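Local coordinates for periplasmic cell division protein (SufI) (Aquifex aeolicus, PDB 6SYY) that probably oxidises its substrates as a copper-binding multicopper oxidase of the laccase kind, passing electrons through bound copper ions, at residues K288-I301 with R471-V483. Numbering follows the deposited sequence.
Sequences KEVNEILVAPGERI and RATDLGWKDTVIV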
ATOM      1  N   LYS A 288       3.016  -9.496 -16.978  1.00 26.63           N
ATOM      2  CA  LYS A 288       3.005  -8.364 -17.902  1.00 35.37           C
ATOM      3  C   LYS A 288       4.413  -7.789 -17.963  1.00 29.78           C
ATOM      4  O   LYS A 288       4.888  -7.198 -16.987  1.00 26.19           O
ATOM      5  CB  LYS A 288       2.001  -7.297 -17.459  1.00 21.68           C
ATOM      6  CG  LYS A 288       0.633  -7.835 -17.074  1.00 28.37           C
ATOM      7  CD  LYS A 288      -0.073  -8.517 -18.235  1.00 28.75           C
ATOM      8  CE  LYS A 288      -1.391  -9.135 -17.784  1.00 31.03           C
ATOM      9  NZ  LYS A 288      -2.187  -9.683 -18.924  1.00 44.40           N
ATOM     10  N   GLU A 289       5.078  -7.961 -19.104  1.00 38.73           N
ATOM     11  CA  GLU A 289       6.445  -7.480 -19.262  1.00 38.00           C
ATOM     12  C   GLU A 289       6.451  -5.966 -19.444  1.00 32.42           C
ATOM     13  O   GLU A 289       5.713  -5.425 -20.273  1.00 34.17           O
ATOM     14  CB  GLU A 289       7.127  -8.160 -20.450  1.00 33.83           C
ATOM     15  CG  GLU A 289       8.572  -7.727 -20.635  1.00 31.18           C
ATOM     16  CD  GLU A 289       9.302  -8.506 -21.712  1.00 56.07           C
ATOM     17  OE1 GLU A 289       8.815  -9.581 -22.123  1.00 48.14           O
ATOM     18  OE2 GLU A 289      10.371  -8.036 -22.147  1.00 41.53           O
ATOM     19  N   VAL A 290       7.274  -5.283 -18.652  1.00 30.39           N
ATOM     20  CA  VAL A 290       7.392  -3.832 -18.687  1.00 26.18           C
ATOM     21  C   VAL A 290       8.863  -3.473 -18.539  1.00 36.42           C
ATOM     22  O   VAL A 290       9.715  -4.332 -18.302  1.00 27.06           O
ATOM     23  CB  VAL A 290       6.574  -3.145 -17.572  1.00 26.21           C
ATOM     24  CG1 VAL A 290       5.097  -3.471 -17.705  1.00 24.96           C
ATOM     25  CG2 VAL A 290       7.107  -3.547 -16.199  1.00 27.59           C
ATOM     26  N   ASN A 291       9.154  -2.181 -18.684  1.00 22.95           N
ATOM     27  CA  ASN A 291      10.463  -1.646 -18.333  1.00 25.37           C
ATOM     28  C   ASN A 291      10.357  -0.491 -17.343  1.00 22.19           C
ATOM     29  O   ASN A 291      11.369   0.157 -17.052  1.00 36.82           O
ATOM     30  CB  ASN A 291      11.239  -1.224 -19.589  1.00 24.30           C
ATOM     31  CG  ASN A 291      10.456  -0.279 -20.484  1.00 43.92           C
ATOM     32  OD1 ASN A 291       9.802   0.650 -20.012  1.00 37.65           O
ATOM     33  ND2 ASN A 291      10.523  -0.515 -21.789  1.00 48.81           N
ATOM     34  N   GLU A 292       9.162  -0.221 -16.817  1.00 26.63           N
ATOM     35  CA  GLU A 292       8.982   0.735 -15.733  1.00 34.50           C
ATOM     36  C   GLU A 292       7.610   0.525 -15.110  1.00 25.35           C
ATOM     37  O   GLU A 292       6.695  -0.011 -15.741  1.00 35.55           O
ATOM     38  CB  GLU A 292       9.127   2.187 -16.209  1.00 31.50           C
ATOM     39  CG  GLU A 292       8.103   2.616 -17.234  1.00 41.33           C
ATOM     40  CD  GLU A 292       8.036   4.120 -17.382  1.00 47.16           C
ATOM     41  OE1 GLU A 292       7.121   4.731 -16.795  1.00 57.57           O
ATOM     42  OE2 GLU A 292       8.904   4.693 -18.075  1.00 57.54           O
ATOM     43  N   ILE A 293       7.481   0.955 -13.856  1.00 36.22           N
ATOM     44  CA  ILE A 293       6.214   0.902 -13.136  1.00 27.53           C
ATOM     45  C   ILE A 293       6.044   2.184 -12.333  1.00 27.35           C
ATOM     46  O   ILE A 293       7.002   2.707 -11.751  1.00 23.05           O
ATOM     47  CB  ILE A 293       6.116  -0.326 -12.209  1.00 26.76           C
ATOM     48  CG1 ILE A 293       7.321  -0.396 -11.268  1.00 23.85           C
ATOM     49  CG2 ILE A 293       5.971  -1.602 -13.020  1.00 25.35           C
ATOM     50  CD1 ILE A 293       7.147  -1.398 -10.156  1.00 23.40           C
ATOM     51  N   LEU A 294       4.816   2.688 -12.313  1.00 28.64           N
ATOM     52  CA  LEU A 294       4.435   3.848 -11.521  1.00 24.18           C
ATOM     53  C   LEU A 294       3.679   3.341 -10.302  1.00 24.69           C
ATOM     54  O   LEU A 294       2.699   2.603 -10.443  1.00 36.13           O
ATOM     55  CB  LEU A 294       3.567   4.797 -12.345  1.00 24.87           C
ATOM     56  CG  LEU A 294       3.221   6.183 -11.804  1.00 29.75           C
ATOM     57  CD1 LEU A 294       4.480   7.011 -11.637  1.00 27.64           C
ATOM     58  CD2 LEU A 294       2.253   6.870 -12.752  1.00 34.31           C
ATOM     59  N   VAL A 295       4.139   3.716  -9.113  1.00 20.91           N
ATOM     60  CA  VAL A 295       3.550   3.228  -7.872  1.00 35.44           C
ATOM     61  C   VAL A 295       3.339   4.408  -6.932  1.00 30.69           C
ATOM     62  O   VAL A 295       4.295   5.100  -6.561  1.00 20.92           O
ATOM     63  CB  VAL A 295       4.410   2.131  -7.220  1.00 39.21           C
ATOM     64  CG1 VAL A 295       5.887   2.488  -7.279  1.00 42.65           C
ATOM     65  CG2 VAL A 295       3.950   1.865  -5.793  1.00 36.95           C
ATOM     66  N   ALA A 296       2.104   4.644  -6.569  1.00 23.59           N
ATOM     67  CA  ALA A 296       1.711   5.723  -5.684  1.00 34.73           C
ATOM     68  C   ALA A 296       1.602   5.220  -4.252  1.00 23.29           C
ATOM     69  O   ALA A 296       1.578   4.009  -4.007  1.00 26.37           O
ATOM     70  CB  ALA A 296       0.369   6.310  -6.137  1.00 21.91           C
ATOM     71  N   PRO A 297       1.565   6.123  -3.275  1.00 21.81           N
ATOM     72  CA  PRO A 297       1.305   5.702  -1.893  1.00 22.04           C
ATOM     73  C   PRO A 297       0.032   4.876  -1.792  1.00 32.82           C
ATOM     74  O   PRO A 297      -1.013   5.241  -2.332  1.00 25.84           O
ATOM     75  CB  PRO A 297       1.173   7.032  -1.147  1.00 34.93           C
ATOM     76  CG  PRO A 297       2.010   7.972  -1.922  1.00 23.43           C
ATOM     77  CD  PRO A 297       1.932   7.547  -3.357  1.00 22.84           C
ATOM     78  N   GLY A 298       0.124   3.747  -1.090  1.00 24.79           N
ATOM     79  CA  GLY A 298      -0.981   2.824  -0.971  1.00 35.19           C
ATOM     80  C   GLY A 298      -1.019   1.739  -2.027  1.00 34.25           C
ATOM     81  O   GLY A 298      -1.679   0.714  -1.821  1.00 33.27           O
ATOM     82  N   GLU A 299      -0.342   1.933  -3.153  1.00 32.85           N
ATOM     83  CA  GLU A 299      -0.236   0.880  -4.149  1.00 28.19           C
ATOM     84  C   GLU A 299       0.811  -0.146  -3.731  1.00 20.98           C
ATOM     85  O   GLU A 299       1.756   0.154  -2.991  1.00 22.97           O
ATOM     86  CB  GLU A 299       0.125   1.457  -5.517  1.00 29.25           C
ATOM     87  CG  GLU A 299      -1.016   2.183  -6.220  1.00 27.59           C
ATOM     88  CD  GLU A 299      -0.690   2.513  -7.669  1.00 63.83           C
ATOM     89  OE1 GLU A 299       0.372   3.122  -7.923  1.00 23.67           O
ATOM     90  OE2 GLU A 299      -1.491   2.152  -8.558  1.00 38.34           O
ATOM     91  N   ARG A 300       0.623  -1.376  -4.203  1.00 19.70           N
ATOM     92  CA  ARG A 300       1.615  -2.434  -4.065  1.00 33.57           C
ATOM     93  C   ARG A 300       1.734  -3.139  -5.406  1.00 30.35           C
ATOM     94  O   ARG A 300       0.724  -3.560  -5.978  1.00 38.82           O
ATOM     95  CB  ARG A 300       1.241  -3.432  -2.958  1.00 35.68           C
ATOM     96  CG  ARG A 300       1.341  -2.881  -1.535  1.00 23.30           C
ATOM     97  CD  ARG A 300      -0.005  -2.402  -1.036  1.00 21.45           C
ATOM     98  NE  ARG A 300      -0.972  -3.495  -0.997  1.00 25.95           N
ATOM     99  CZ  ARG A 300      -2.282  -3.326  -0.857  1.00 31.16           C
ATOM    100  NH1 ARG A 300      -2.784  -2.101  -0.752  1.00 25.50           N
ATOM    101  NH2 ARG A 300      -3.093  -4.380  -0.831  1.00 25.48           N
ATOM    102  N   ILE A 301       2.959  -3.250  -5.911  1.00 23.24           N
ATOM    103  CA  ILE A 301       3.235  -3.895  -7.190  1.00 19.10           C
ATOM    104  C   ILE A 301       4.187  -5.056  -6.929  1.00 33.12           C
ATOM    105  O   ILE A 301       5.288  -4.855  -6.402  1.00 28.67           O
ATOM    106  CB  ILE A 301       3.835  -2.912  -8.210  1.00 23.05           C
ATOM    107  CG1 ILE A 301       3.025  -1.616  -8.256  1.00 29.51           C
ATOM    108  CG2 ILE A 301       3.899  -3.545  -9.598  1.00 17.97           C
ATOM    109  CD1 ILE A 301       1.594  -1.796  -8.735  1.00 28.63           C
ATOM    110  N   ARG A 471      -2.198   1.184 -17.703  1.00 39.27           N
ATOM    111  CA  ARG A 471      -0.839   0.712 -17.506  1.00 42.15           C
ATOM    112  C   ARG A 471      -0.877  -0.649 -16.823  1.00 29.10           C
ATOM    113  O   ARG A 471      -1.892  -1.041 -16.240  1.00 23.95           O
ATOM    114  CB  ARG A 471      -0.038   1.723 -16.685  1.00 25.87           C
ATOM    115  CG  ARG A 471      -0.196   3.139 -17.224  1.00 37.28           C
ATOM    116  CD  ARG A 471       0.615   4.159 -16.451  1.00 56.78           C
ATOM    117  NE  ARG A 471      -0.088   4.678 -15.283  1.00 36.21           N
ATOM    118  CZ  ARG A 471      -0.908   5.727 -15.300  1.00 39.24           C
ATOM    119  NH1 ARG A 471      -1.149   6.375 -16.430  1.00 38.68           N
ATOM    120  NH2 ARG A 471      -1.489   6.131 -14.181  1.00 35.40           N
ATOM    121  N   ALA A 472       0.235  -1.385 -16.936  1.00 28.05           N
ATOM    122  CA  ALA A 472       0.286  -2.731 -16.369  1.00 24.98           C
ATOM    123  C   ALA A 472      -0.092  -2.715 -14.898  1.00 23.86           C
ATOM    124  O   ALA A 472      -0.780  -3.619 -14.411  1.00 27.48           O
ATOM    125  CB  ALA A 472       1.679  -3.329 -16.552  1.00 25.79           C
ATOM    126  N   THR A 473       0.329  -1.675 -14.181  1.00 27.00           N
ATOM    127  CA  THR A 473      -0.007  -1.528 -12.773  1.00 23.36           C
ATOM    128  C   THR A 473      -1.470  -1.165 -12.546  1.00 37.93           C
ATOM    129  O   THR A 473      -1.911  -1.162 -11.394  1.00 28.17           O
ATOM    130  CB  THR A 473       0.896  -0.473 -12.136  1.00 50.55           C
ATOM    131  OG1 THR A 473       0.783   0.760 -12.860  1.00 31.06           O
ATOM    132  CG2 THR A 473       2.344  -0.939 -12.162  1.00 23.07           C
ATOM    133  N   ASP A 474      -2.226  -0.857 -13.601  1.00 30.53           N
ATOM    134  CA  ASP A 474      -3.657  -0.592 -13.480  1.00 30.03           C
ATOM    135  C   ASP A 474      -4.508  -1.849 -13.584  1.00 36.82           C
ATOM    136  O   ASP A 474      -5.724  -1.772 -13.382  1.00 31.95           O
ATOM    137  CB  ASP A 474      -4.123   0.394 -14.561  1.00 32.99           C
ATOM    138  CG  ASP A 474      -3.681   1.816 -14.296  1.00 31.48           C
ATOM    139  OD1 ASP A 474      -3.599   2.204 -13.113  1.00 26.62           O
ATOM    140  OD2 ASP A 474      -3.434   2.551 -15.278  1.00 35.82           O
ATOM    141  N   LEU A 475      -3.909  -2.991 -13.900  1.00 28.14           N
ATOM    142  CA  LEU A 475      -4.662  -4.200 -14.185  1.00 33.09           C
ATOM    143  C   LEU A 475      -5.006  -4.946 -12.898  1.00 29.93           C
ATOM    144  O   LEU A 475      -4.587  -4.579 -11.798  1.00 31.71           O
ATOM    145  CB  LEU A 475      -3.873  -5.103 -15.132  1.00 26.31           C
ATOM    146  CG  LEU A 475      -3.449  -4.439 -16.443  1.00 30.68           C
ATOM    147  CD1 LEU A 475      -2.579  -5.367 -17.268  1.00 27.06           C
ATOM    148  CD2 LEU A 475      -4.670  -4.001 -17.240  1.00 24.80           C
ATOM    149  N   GLY A 476      -5.788  -6.008 -13.051  1.00 24.01           N
ATOM    150  CA  GLY A 476      -6.112  -6.858 -11.927  1.00 22.33           C
ATOM    151  C   GLY A 476      -7.049  -6.202 -10.925  1.00 28.44           C
ATOM    152  O   GLY A 476      -7.740  -5.220 -11.208  1.00 29.94           O
ATOM    153  N   TRP A 477      -7.068  -6.786  -9.729  1.00 31.51           N
ATOM    154  CA  TRP A 477      -7.874  -6.292  -8.617  1.00 24.96           C
ATOM    155  C   TRP A 477      -7.071  -5.224  -7.884  1.00 36.32           C
ATOM    156  O   TRP A 477      -6.036  -5.522  -7.283  1.00 25.91           O
ATOM    157  CB  TRP A 477      -8.253  -7.430  -7.672  1.00 23.60           C
ATOM    158  CG  TRP A 477      -9.256  -8.411  -8.228  1.00 29.97           C
ATOM    159  CD1 TRP A 477      -9.012  -9.689  -8.648  1.00 24.19           C
ATOM    160  CD2 TRP A 477     -10.665  -8.195  -8.402  1.00 28.33           C
ATOM    161  NE1 TRP A 477     -10.178 -10.278  -9.079  1.00 31.96           N
ATOM    162  CE2 TRP A 477     -11.206  -9.382  -8.939  1.00 66.19           C
ATOM    163  CE3 TRP A 477     -11.519  -7.115  -8.158  1.00 30.65           C
ATOM    164  CZ2 TRP A 477     -12.565  -9.516  -9.236  1.00 33.46           C
ATOM    165  CZ3 TRP A 477     -12.869  -7.250  -8.458  1.00 30.88           C
ATOM    166  CH2 TRP A 477     -13.376  -8.441  -8.990  1.00 29.66           C
ATOM    167  N   LYS A 478      -7.540  -3.982  -7.937  1.00 27.45           N
ATOM    168  CA  LYS A 478      -6.860  -2.858  -7.315  1.00 31.50           C
ATOM    169  C   LYS A 478      -7.644  -2.383  -6.099  1.00 29.48           C
ATOM    170  O   LYS A 478      -8.834  -2.673  -5.959  1.00 35.13           O
ATOM    171  CB  LYS A 478      -6.702  -1.708  -8.315  1.00 19.49           C
ATOM    172  CG  LYS A 478      -5.946  -2.082  -9.579  1.00 43.47           C
ATOM    173  CD  LYS A 478      -4.447  -2.049  -9.347  1.00 33.73           C
ATOM    174  CE  LYS A 478      -3.971  -0.624  -9.130  1.00 28.78           C
ATOM    175  NZ  LYS A 478      -2.551  -0.583  -8.690  1.00 26.50           N
ATOM    176  N   ASP A 479      -6.964  -1.652  -5.204  1.00 22.78           N
ATOM    177  CA  ASP A 479      -7.665  -0.868  -4.192  1.00 47.70           C
ATOM    178  C   ASP A 479      -7.194   0.581  -4.113  1.00 23.61           C
ATOM    179  O   ASP A 479      -7.767   1.354  -3.338  1.00 31.01           O
ATOM    180  CB  ASP A 479      -7.580  -1.529  -2.799  1.00 27.10           C
ATOM    181  CG  ASP A 479      -6.166  -1.612  -2.254  1.00 25.22           C
ATOM    182  OD1 ASP A 479      -5.440  -0.594  -2.243  1.00 35.58           O
ATOM    183  OD2 ASP A 479      -5.794  -2.708  -1.788  1.00 58.03           O
ATOM    184  N   THR A 480      -6.190   0.973  -4.900  1.00 24.59           N
ATOM    185  CA  THR A 480      -5.718   2.355  -4.966  1.00 24.27           C
ATOM    186  C   THR A 480      -5.392   2.688  -6.416  1.00 26.29           C
ATOM    187  O   THR A 480      -4.515   2.052  -7.009  1.00 29.56           O
ATOM    188  CB  THR A 480      -4.479   2.559  -4.084  1.00 28.63           C
ATOM    189  OG1 THR A 480      -4.749   2.117  -2.746  1.00 33.58           O
ATOM    190  CG2 THR A 480      -4.076   4.025  -4.066  1.00 31.60           C
ATOM    191  N   VAL A 481      -6.071   3.682  -6.990  1.00 24.42           N
ATOM    192  CA  VAL A 481      -5.878   4.046  -8.392  1.00 19.16           C
ATOM    193  C   VAL A 481      -5.337   5.468  -8.477  1.00 33.97           C
ATOM    194  O   VAL A 481      -5.849   6.378  -7.817  1.00 32.47           O
ATOM    195  CB  VAL A 481      -7.172   3.893  -9.217  1.00 25.35           C
ATOM    196  CG1 VAL A 481      -8.299   4.745  -8.648  1.00 26.02           C
ATOM    197  CG2 VAL A 481      -6.911   4.237 -10.690  1.00 20.06           C
ATOM    198  N   ILE A 482      -4.291   5.649  -9.285  1.00 23.66           N
ATOM    199  CA  ILE A 482      -3.728   6.972  -9.523  1.00 30.98           C
ATOM    200  C   ILE A 482      -4.680   7.766 -10.401  1.00 33.29           C
ATOM    201  O   ILE A 482      -5.127   7.284 -11.451  1.00 27.17           O
ATOM    202  CB  ILE A 482      -2.347   6.861 -10.188  1.00 37.30           C
ATOM    203  CG1 ILE A 482      -1.350   6.152  -9.271  1.00 30.04           C
ATOM    204  CG2 ILE A 482      -1.834   8.236 -10.594  1.00 25.19           C
ATOM    205  CD1 ILE A 482       0.001   5.934  -9.910  1.00 21.45           C
ATOM    206  N   VAL A 483      -4.987   8.991  -9.986  1.00 29.00           N
ATOM    207  CA  VAL A 483      -5.822   9.898 -10.765  1.00 24.27           C
ATOM    208  C   VAL A 483      -5.009  11.165 -10.988  1.00 48.78           C
ATOM    209  O   VAL A 483      -4.867  11.987 -10.074  1.00 26.89           O
ATOM    210  CB  VAL A 483      -7.155  10.201 -10.075  1.00 26.45           C
ATOM    211  CG1 VAL A 483      -8.026  11.074 -10.971  1.00 27.75           C
ATOM    212  CG2 VAL A 483      -7.869   8.901  -9.721  1.00 20.71           C
TER
HETATM  213  O   HOH W   1       0.133   2.617 -10.842  1.00 24.36           O
HETATM  214  O   HOH W   2       2.882   1.545 -14.346  1.00 35.79           O
HETATM  215  O   HOH W   3      -3.014   3.426 -10.521  1.00 21.19           O
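Lys478 NZ meets Glu299 OE2 at 2.9 Å in a salt bridge that joins two plastocyanin-like (cupredoxin) parts of this multicopper oxidase. The ammonium comes from above the carboxylate plane, and also gives a 2.8 Å hydrogen bond from Lys478 NZ to Thr473 O and a salt bridge to Glu280. Across the type II turn from Ala296 to Glu299, Glu299 OE1 uses its anti lone pair to accept from Ala296 N at 2.7 Å, a nearly straight bond (165°). With CG anti to its carbonyl carbon (chi1 -74°) and the chain extended beyond, Glu299 reaches into the interface, where Ile482 CD1 lies 3.5 Å from OE1. An alanine in place of Glu299 would probably leave the Lys478 ammonium without this charge partner and Ala296 N without its acceptor.

Apolar contacts extend the interface: Ile482 CD1 packs on Leu294 CG and its CG1 on Ala296 CB, while Ile301 CD1 sits 3.6 Å from Thr473 CG2. Two waters link Leu294 to Thr473 OG1, one at its carbonyl and one at its amide; a third joins Glu299 OE2, Asp474 OD1 and Ile482 N.

Nearer the coppers, Arg300 and Asp479 form a second salt bridge, their flat groups 31° apart. Thr155 O takes Arg300 NE, and Asp479 OD1 accepts from the copper ligand His120. Asp479 is thus a second-shell residue of the trinuclear copper site, with Arg300 one step further out. Arg300 NH1 meets the syn lone pair of Asp479 OD2 at 3.2 Å, the oxygen lying out of the guanidinium plane.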